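Long-range contacts in probable thiol peroxidase (Chromobacterium violaceum, PDB 3KEB), which is a probable thiol peroxidase of the redoxin family, tentatively assigned to peroxide reduction: residues L57-D62 with T89-S94; V34-H39 with I108-T113. All coordinates share one frame; numbering follows the deposited sequence. Where two conformers were deposited one is given.

Contact 1 of 2, residues L57-D62 with T89-S94; sequences LSVDED and TVDSPS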
ATOM      1  N   LEU A  57       8.989  -1.438  -6.614  1.00 12.93           N
ATOM      2  CA  LEU A  57       8.395  -0.229  -6.045  1.00 10.23           C
ATOM      3  C   LEU A  57       6.914  -0.418  -5.880  1.00 11.09           C
ATOM      4  O   LEU A  57       6.269  -0.267  -4.786  1.00  5.47           O
ATOM      5  CB  LEU A  57       8.709   1.026  -6.865  1.00  9.90           C
ATOM      6  CG  LEU A  57      10.147   1.473  -6.923  1.00 12.47           C
ATOM      7  CD1 LEU A  57      10.311   2.706  -7.870  1.00 11.25           C
ATOM      8  CD2 LEU A  57      10.620   1.817  -5.404  1.00 12.94           C
ATOM      9  N   SER A  58       6.244  -0.845  -6.968  1.00  2.95           N
ATOM     10  CA  SER A  58       4.889  -1.101  -6.833  1.00  6.99           C
ATOM     11  C   SER A  58       4.434  -1.865  -8.176  1.00  6.49           C
ATOM     12  O   SER A  58       5.130  -1.708  -9.114  1.00  9.49           O
ATOM     13  CB  SER A  58       4.091   0.172  -6.956  1.00  9.93           C
ATOM     14  OG  SER A  58       2.682  -0.057  -7.303  1.00 10.62           O
ATOM     15  N   VAL A  59       3.425  -2.704  -8.126  1.00 11.23           N
ATOM     16  CA  VAL A  59       2.784  -3.313  -9.337  1.00 10.08           C
ATOM     17  C   VAL A  59       2.046  -2.298 -10.224  1.00 12.61           C
ATOM     18  O   VAL A  59       1.661  -2.629 -11.369  1.00 11.81           O
ATOM     19  CB  VAL A  59       1.756  -4.454  -8.983  1.00 12.96           C
ATOM     20  CG1 VAL A  59       2.425  -5.664  -8.365  1.00 13.22           C
ATOM     21  CG2 VAL A  59       0.595  -3.946  -8.070  1.00 13.89           C
ATOM     22  N   ASP A  60       1.919  -1.061  -9.770  1.00 10.93           N
ATOM     23  CA  ASP A  60       1.350   0.006 -10.556  1.00 12.28           C
ATOM     24  C   ASP A  60       2.374   0.993 -11.076  1.00 11.74           C
ATOM     25  O   ASP A  60       2.027   2.064 -11.544  1.00 14.10           O
ATOM     26  CB  ASP A  60       0.237   0.666  -9.748  1.00 11.61           C
ATOM     27  CG  ASP A  60      -1.002  -0.192  -9.693  1.00 16.13           C
ATOM     28  OD1 ASP A  60      -1.530  -0.489 -10.793  1.00 16.50           O
ATOM     29  OD2 ASP A  60      -1.476  -0.525  -8.605  1.00 13.05           O
ATOM     30  N   GLU A  61       3.654   0.655 -10.981  1.00 12.03           N
ATOM     31  CA  GLU A  61       4.700   1.335 -11.770  1.00 12.70           C
ATOM     32  C   GLU A  61       4.918   0.466 -13.023  1.00 12.21           C
ATOM     33  O   GLU A  61       4.550  -0.699 -13.036  1.00 12.73           O
ATOM     34  CB  GLU A  61       6.006   1.429 -11.000  1.00 12.80           C
ATOM     35  CG  GLU A  61       5.993   2.410  -9.786  1.00 13.27           C
ATOM     36  CD  GLU A  61       5.791   3.900 -10.181  1.00 18.01           C
ATOM     37  OE1 GLU A  61       6.273   4.339 -11.284  1.00 14.22           O
ATOM     38  OE2 GLU A  61       5.126   4.629  -9.392  1.00 16.34           O
ATOM     39  N   ASP A  62       5.499   1.068 -14.048  1.00 12.80           N
ATOM     40  CA  ASP A  62       5.788   0.396 -15.307  1.00 14.13           C
ATOM     41  C   ASP A  62       7.286   0.353 -15.512  1.00 13.23           C
ATOM     42  O   ASP A  62       7.905  -0.671 -15.147  1.00 13.93           O
ATOM     43  CB  ASP A  62       5.031   1.071 -16.415  1.00 15.61           C
ATOM     44  CG  ASP A  62       5.157   0.339 -17.737  1.00 24.40           C
ATOM     45  OD1 ASP A  62       5.623  -0.850 -17.744  1.00 31.69           O
ATOM     46  OD2 ASP A  62       4.747   0.993 -18.748  1.00 33.45           O
ATOM     47  N   THR A  89       5.883  -5.860  -2.104  1.00 12.70           N
ATOM     48  CA  THR A  89       5.816  -4.434  -2.280  1.00 12.19           C
ATOM     49  C   THR A  89       5.023  -3.751  -1.186  1.00 11.22           C
ATOM     50  O   THR A  89       4.402  -4.393  -0.341  1.00 12.19           O
ATOM     51  CB  THR A  89       5.184  -3.990  -3.631  1.00 11.53           C
ATOM     52  OG1 THR A  89       3.771  -4.107  -3.544  1.00 17.53           O
ATOM     53  CG2 THR A  89       5.629  -4.825  -4.869  1.00 15.02           C
ATOM     54  N   VAL A  90       4.986  -2.434  -1.259  1.00 11.80           N
ATOM     55  CA  VAL A  90       4.210  -1.605  -0.360  0.60 11.04           C
ATOM     56  C   VAL A  90       2.751  -1.476  -0.737  1.00 11.80           C
ATOM     57  O   VAL A  90       1.958  -0.882   0.013  1.00 13.18           O
ATOM     58  CB  VAL A  90       4.851  -0.171  -0.218  0.60 11.90           C
ATOM     59  CG1 VAL A  90       4.418   0.778  -1.344  0.60  9.99           C
ATOM     60  CG2 VAL A  90       4.522   0.404   1.142  0.60 10.76           C
ATOM     61  N   ASP A  91       2.391  -2.022  -1.888  1.00 10.04           N
ATOM     62  CA  ASP A  91       1.009  -1.970  -2.338  1.00 11.45           C
ATOM     63  C   ASP A  91       0.078  -2.635  -1.344  1.00 11.11           C
ATOM     64  O   ASP A  91       0.480  -3.578  -0.626  1.00 11.90           O
ATOM     65  CB  ASP A  91       0.845  -2.670  -3.679  1.00 10.27           C
ATOM     66  CG  ASP A  91       1.640  -2.036  -4.752  1.00 13.45           C
ATOM     67  OD1 ASP A  91       1.514  -0.794  -4.928  1.00 13.56           O
ATOM     68  OD2 ASP A  91       2.369  -2.776  -5.478  1.00 14.51           O
ATOM     69  N   SER A  92      -1.167  -2.181  -1.325  1.00 10.88           N
ATOM     70  CA  SER A  92      -2.175  -2.822  -0.498  1.00 10.81           C
ATOM     71  C   SER A  92      -2.472  -4.240  -1.050  1.00  9.93           C
ATOM     72  O   SER A  92      -2.375  -4.469  -2.267  1.00  9.77           O
ATOM     73  CB  SER A  92      -3.469  -2.039  -0.482  1.00 11.37           C
ATOM     74  OG  SER A  92      -4.030  -2.007  -1.786  1.00 11.51           O
ATOM     75  N   PRO A  93      -2.922  -5.159  -0.169  1.00  9.46           N
ATOM     76  CA  PRO A  93      -3.426  -6.406  -0.701  1.00  9.80           C
ATOM     77  C   PRO A  93      -4.494  -6.215  -1.780  1.00  8.88           C
ATOM     78  O   PRO A  93      -4.503  -6.950  -2.772  1.00 10.37           O
ATOM     79  CB  PRO A  93      -3.982  -7.100   0.522  1.00  9.68           C
ATOM     80  CG  PRO A  93      -3.160  -6.595   1.670  1.00 10.07           C
ATOM     81  CD  PRO A  93      -2.869  -5.141   1.302  1.00  9.97           C
ATOM     82  N   SER A  94      -5.394  -5.266  -1.600  1.00  8.84           N
ATOM     83  CA  SER A  94      -6.454  -5.017  -2.597  1.00  9.63           C
ATOM     84  C   SER A  94      -5.873  -4.690  -3.987  1.00  9.53           C
ATOM     85  O   SER A  94      -6.406  -5.149  -5.028  1.00 10.21           O
ATOM     86  CB  SER A  94      -7.374  -3.872  -2.130  1.00  9.01           C
ATOM     87  OG  SER A  94      -7.772  -4.120  -0.761  1.00 11.32           O
TER
HETATM   88  O   HOH W   1       7.251  -1.047  -2.676  1.00  6.74           O
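The carboxylate of D91 points its two oxygens at the turn that begins at S58, one oxygen to each of two successive residues. S58 OG donates to D91 OD1 on its syn side at 2.7 Å, placed there by a first torsion that sets it anti to its own backbone N (chi1 159°). D91 OD2 takes the backbone V59 N at 2.9 Å, also syn and only 16° out of the carboxylate plane. A second donor reaches D91 OD2 from well above that plane: T89 OG1, 2.7 Å away, which in turn accepts from D91 N in an ST turn. S58 OG does likewise for D60 N. V59 CG2 slants across the carboxylate, 3.4 Å from D91 OD2, while V59 itself packs on L96 and A99 of helix 93-103. Beside the polar cluster, a water donates to L57 O and accepts from V90 N. D60 turns to the other subunit, forming a salt bridge with R98 of that chain. At least three donors, from S58, V59 and T89, thus hold the buried carboxylate in place and fix its rotation, tying the loop after strand 51-55 to the end of strand 84-89.

Contact 2 of 2, residues V34-H39 with I108-T113; sequences VDDQKH and IALLST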
ATOM      1  N   VAL A  34       1.405  -9.986   4.231  1.00 13.54           N
ATOM      2  CA  VAL A  34       0.048 -10.373   3.898  0.60 13.29           C
ATOM      3  C   VAL A  34      -0.077 -10.445   2.393  1.00 12.87           C
ATOM      4  O   VAL A  34       0.396  -9.604   1.662  1.00 14.01           O
ATOM      5  CB  VAL A  34      -1.001  -9.442   4.546  0.60 14.09           C
ATOM      6  CG1 VAL A  34      -0.667  -8.044   4.272  0.60 13.03           C
ATOM      7  CG2 VAL A  34      -2.411  -9.776   4.062  0.60 11.15           C
ATOM      8  N   ASP A  35      -0.665 -11.511   1.906  1.00 12.62           N
ATOM      9  CA  ASP A  35      -0.769 -11.719   0.461  1.00 13.71           C
ATOM     10  C   ASP A  35      -1.988 -11.059  -0.151  1.00 13.26           C
ATOM     11  O   ASP A  35      -2.786 -10.442   0.532  1.00 12.27           O
ATOM     12  CB  ASP A  35      -0.712 -13.216   0.128  1.00 15.03           C
ATOM     13  CG  ASP A  35      -1.960 -13.997   0.515  1.00 18.33           C
ATOM     14  OD1 ASP A  35      -3.105 -13.475   0.695  1.00 16.31           O
ATOM     15  OD2 ASP A  35      -1.794 -15.269   0.598  1.00 25.58           O
ATOM     16  N   ASP A  36      -2.153 -11.221  -1.455  1.00 13.94           N
ATOM     17  CA  ASP A  36      -3.214 -10.528  -2.151  1.00 13.96           C
ATOM     18  C   ASP A  36      -4.638 -10.938  -1.811  1.00 14.74           C
ATOM     19  O   ASP A  36      -5.585 -10.169  -2.087  1.00 16.52           O
ATOM     20  CB  ASP A  36      -2.982 -10.522  -3.660  1.00 13.41           C
ATOM     21  CG  ASP A  36      -3.010 -11.922  -4.295  1.00 17.64           C
ATOM     22  OD1 ASP A  36      -2.254 -12.804  -3.874  1.00 18.81           O
ATOM     23  OD2 ASP A  36      -3.833 -12.150  -5.210  1.00 24.99           O
ATOM     24  N   GLN A  37      -4.825 -12.099  -1.205  1.00 14.79           N
ATOM     25  CA  GLN A  37      -6.136 -12.488  -0.669  1.00 16.25           C
ATOM     26  C   GLN A  37      -6.262 -12.233   0.812  1.00 15.37           C
ATOM     27  O   GLN A  37      -7.146 -12.779   1.453  1.00 14.46           O
ATOM     28  CB  GLN A  37      -6.377 -13.966  -0.934  1.00 18.40           C
ATOM     29  CG  GLN A  37      -6.333 -14.300  -2.459  1.00 25.18           C
ATOM     30  CD  GLN A  37      -6.371 -15.802  -2.726  1.00 32.51           C
ATOM     31  OE1 GLN A  37      -5.320 -16.456  -2.828  1.00 37.78           O
ATOM     32  NE2 GLN A  37      -7.582 -16.364  -2.790  1.00 36.02           N
ATOM     33  N   LYS A  38      -5.368 -11.407   1.348  1.00 13.24           N
ATOM     34  CA  LYS A  38      -5.421 -10.959   2.758  1.00 14.24           C
ATOM     35  C   LYS A  38      -5.011 -12.004   3.817  1.00 15.49           C
ATOM     36  O   LYS A  38      -5.118 -11.749   5.037  1.00 17.34           O
ATOM     37  CB  LYS A  38      -6.764 -10.283   3.088  1.00 13.06           C
ATOM     38  CG  LYS A  38      -7.105  -9.125   2.141  1.00 12.62           C
ATOM     39  CD  LYS A  38      -8.352  -8.441   2.625  1.00 13.47           C
ATOM     40  CE  LYS A  38      -8.880  -7.290   1.778  1.00 11.64           C
ATOM     41  NZ  LYS A  38      -9.302  -7.732   0.370  1.00 14.28           N
ATOM     42  N   HIS A  39      -4.432 -13.096   3.341  1.00 17.23           N
ATOM     43  CA  HIS A  39      -3.856 -14.175   4.201  1.00 17.79           C
ATOM     44  C   HIS A  39      -2.473 -13.859   4.697  1.00 17.04           C
ATOM     45  O   HIS A  39      -1.649 -13.305   3.955  1.00 16.64           O
ATOM     46  CB  HIS A  39      -3.814 -15.491   3.432  1.00 18.20           C
ATOM     47  CG  HIS A  39      -5.162 -15.965   3.020  1.00 21.06           C
ATOM     48  ND1 HIS A  39      -5.468 -16.304   1.724  1.00 27.35           N
ATOM     49  CD2 HIS A  39      -6.304 -16.120   3.734  1.00 25.24           C
ATOM     50  CE1 HIS A  39      -6.747 -16.640   1.653  1.00 26.04           C
ATOM     51  NE2 HIS A  39      -7.277 -16.530   2.860  1.00 25.89           N
ATOM     52  N   ILE A 108       2.662 -16.607  -9.091  1.00 18.20           N
ATOM     53  CA  ILE A 108       3.522 -15.619  -8.454  1.00 17.04           C
ATOM     54  C   ILE A 108       2.800 -15.260  -7.195  1.00 17.08           C
ATOM     55  O   ILE A 108       1.590 -14.973  -7.208  1.00 17.25           O
ATOM     56  CB  ILE A 108       3.703 -14.383  -9.332  1.00 17.35           C
ATOM     57  CG1 ILE A 108       4.430 -14.779 -10.616  1.00 21.15           C
ATOM     58  CG2 ILE A 108       4.449 -13.275  -8.597  1.00 16.26           C
ATOM     59  CD1 ILE A 108       4.432 -13.688 -11.709  1.00 24.13           C
ATOM     60  N   ALA A 109       3.521 -15.296  -6.077  1.00 15.29           N
ATOM     61  CA  ALA A 109       3.005 -14.789  -4.832  1.00 15.50           C
ATOM     62  C   ALA A 109       3.165 -13.285  -4.867  1.00 14.84           C
ATOM     63  O   ALA A 109       4.197 -12.790  -5.309  1.00 14.90           O
ATOM     64  CB  ALA A 109       3.755 -15.377  -3.669  1.00 14.08           C
ATOM     65  N   LEU A 110       2.145 -12.579  -4.356  1.00 14.23           N
ATOM     66  CA  LEU A 110       2.124 -11.122  -4.232  1.00 13.49           C
ATOM     67  C   LEU A 110       1.875 -10.759  -2.780  1.00 14.88           C
ATOM     68  O   LEU A 110       0.779 -11.045  -2.219  1.00 14.45           O
ATOM     69  CB  LEU A 110       0.993 -10.601  -5.136  1.00 14.83           C
ATOM     70  CG  LEU A 110       1.124 -10.878  -6.629  1.00 13.92           C
ATOM     71  CD1 LEU A 110      -0.140 -10.493  -7.358  1.00 17.29           C
ATOM     72  CD2 LEU A 110       2.317 -10.088  -7.233  1.00 16.76           C
ATOM     73  N   LEU A 111       2.889 -10.182  -2.147  1.00 12.59           N
ATOM     74  CA  LEU A 111       2.866  -9.903  -0.719  1.00 14.01           C
ATOM     75  C   LEU A 111       3.035  -8.425  -0.482  1.00 13.58           C
ATOM     76  O   LEU A 111       3.869  -7.783  -1.114  1.00 13.96           O
ATOM     77  CB  LEU A 111       3.999 -10.642  -0.009  1.00 12.49           C
ATOM     78  CG  LEU A 111       4.113 -12.144  -0.338  1.00 15.29           C
ATOM     79  CD1 LEU A 111       5.191 -12.760   0.597  1.00 14.53           C
ATOM     80  CD2 LEU A 111       2.775 -12.904  -0.204  1.00 14.63           C
ATOM     81  N   SER A 112       2.278  -7.935   0.492  1.00 13.32           N
ATOM     82  CA  SER A 112       2.236  -6.560   0.887  1.00 13.35           C
ATOM     83  C   SER A 112       2.910  -6.402   2.241  1.00 14.49           C
ATOM     84  O   SER A 112       2.784  -7.274   3.142  1.00 13.59           O
ATOM     85  CB  SER A 112       0.794  -6.122   1.029  1.00 12.63           C
ATOM     86  OG  SER A 112       0.713  -4.881   1.679  1.00 12.63           O
ATOM     87  N   THR A 113       3.602  -5.290   2.393  1.00 13.27           N
ATOM     88  CA  THR A 113       4.245  -4.975   3.653  1.00 15.23           C
ATOM     89  C   THR A 113       3.337  -4.224   4.607  1.00 17.75           C
ATOM     90  O   THR A 113       3.799  -3.742   5.675  1.00 19.43           O
ATOM     91  CB  THR A 113       5.496  -4.155   3.451  1.00 13.73           C
ATOM     92  OG1 THR A 113       5.175  -2.919   2.823  1.00 12.66           O
ATOM     93  CG2 THR A 113       6.514  -4.913   2.545  1.00 11.75           C
TER
HETATM   94  O   HOH W   2      -0.059 -14.274  -3.399  1.00 17.98           O
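V34 and S112 exchange two backbone hydrogen bonds, S112 N to V34 O at 2.8 Å and V34 N to S112 O at 3.2 Å, both nearly straight. They form an antiparallel hydrogen-bonded pair; D35 and L111 follow as a non-hydrogen-bonded pair. There the chains draw close, and D35 CA lies 3.2 Å from L110 O in a CA-H...O contact. Beside the strand end a water donates to D36 OD1 at 2.7 Å and accepts from L110 N, joining the start of the turn to the strand. The other oxygen of D36, OD2, forms a salt bridge with R100, whose side chain also bonds I108 O. D35 serves its own turn: K38 N bonds D35 O at 2.9 Å to close the type I turn from D35 to K38. A chi1 of 72° turns D35 CG back over its own backbone, and OD1 accepts from H39 N, which approaches from above the carboxylate plane, and weakly from Q37 N.

Packing is divided between the two faces of the sheet. On one, L111 CD2 presses against D35 CB at 3.5 Å; on the other, the side chains of V34 and S112 sit side by side. S112 OG is engaged by D91 O and L114 N. Strand 109-112 runs between strand 32-35 and the parallel strand 84-89, where L111 packs on I86. Helix 93-103 lies against the face bearing S112, with P93 and L96 touching that side chain, and R100 reaching L110.

The centres of contacts 1 and 2 are about 11 Å apart, and the segments come in the order 34-39, 57-62, 89-94, 108-113, so contact 2 brackets contact 1 along the chain. Contact 2 lies within the mixed sheet of the thioredoxin-like fold, between strands 32-35 and 109-112; contact 1 is made by the loops following strands 51-55 and 84-89. Strand 84-89 delivers T89 to contact 1; helix 93-103, starting there, leads back to strand 109-112 in a beta-alpha-beta crossover. The contacts meet directly: T89 N probably bonds L111 O, and P93 packs on D35 O. Both lie near the second subunit, contact 1 through D60, E61 and S94, contact 2 through turn residues K38 and H39.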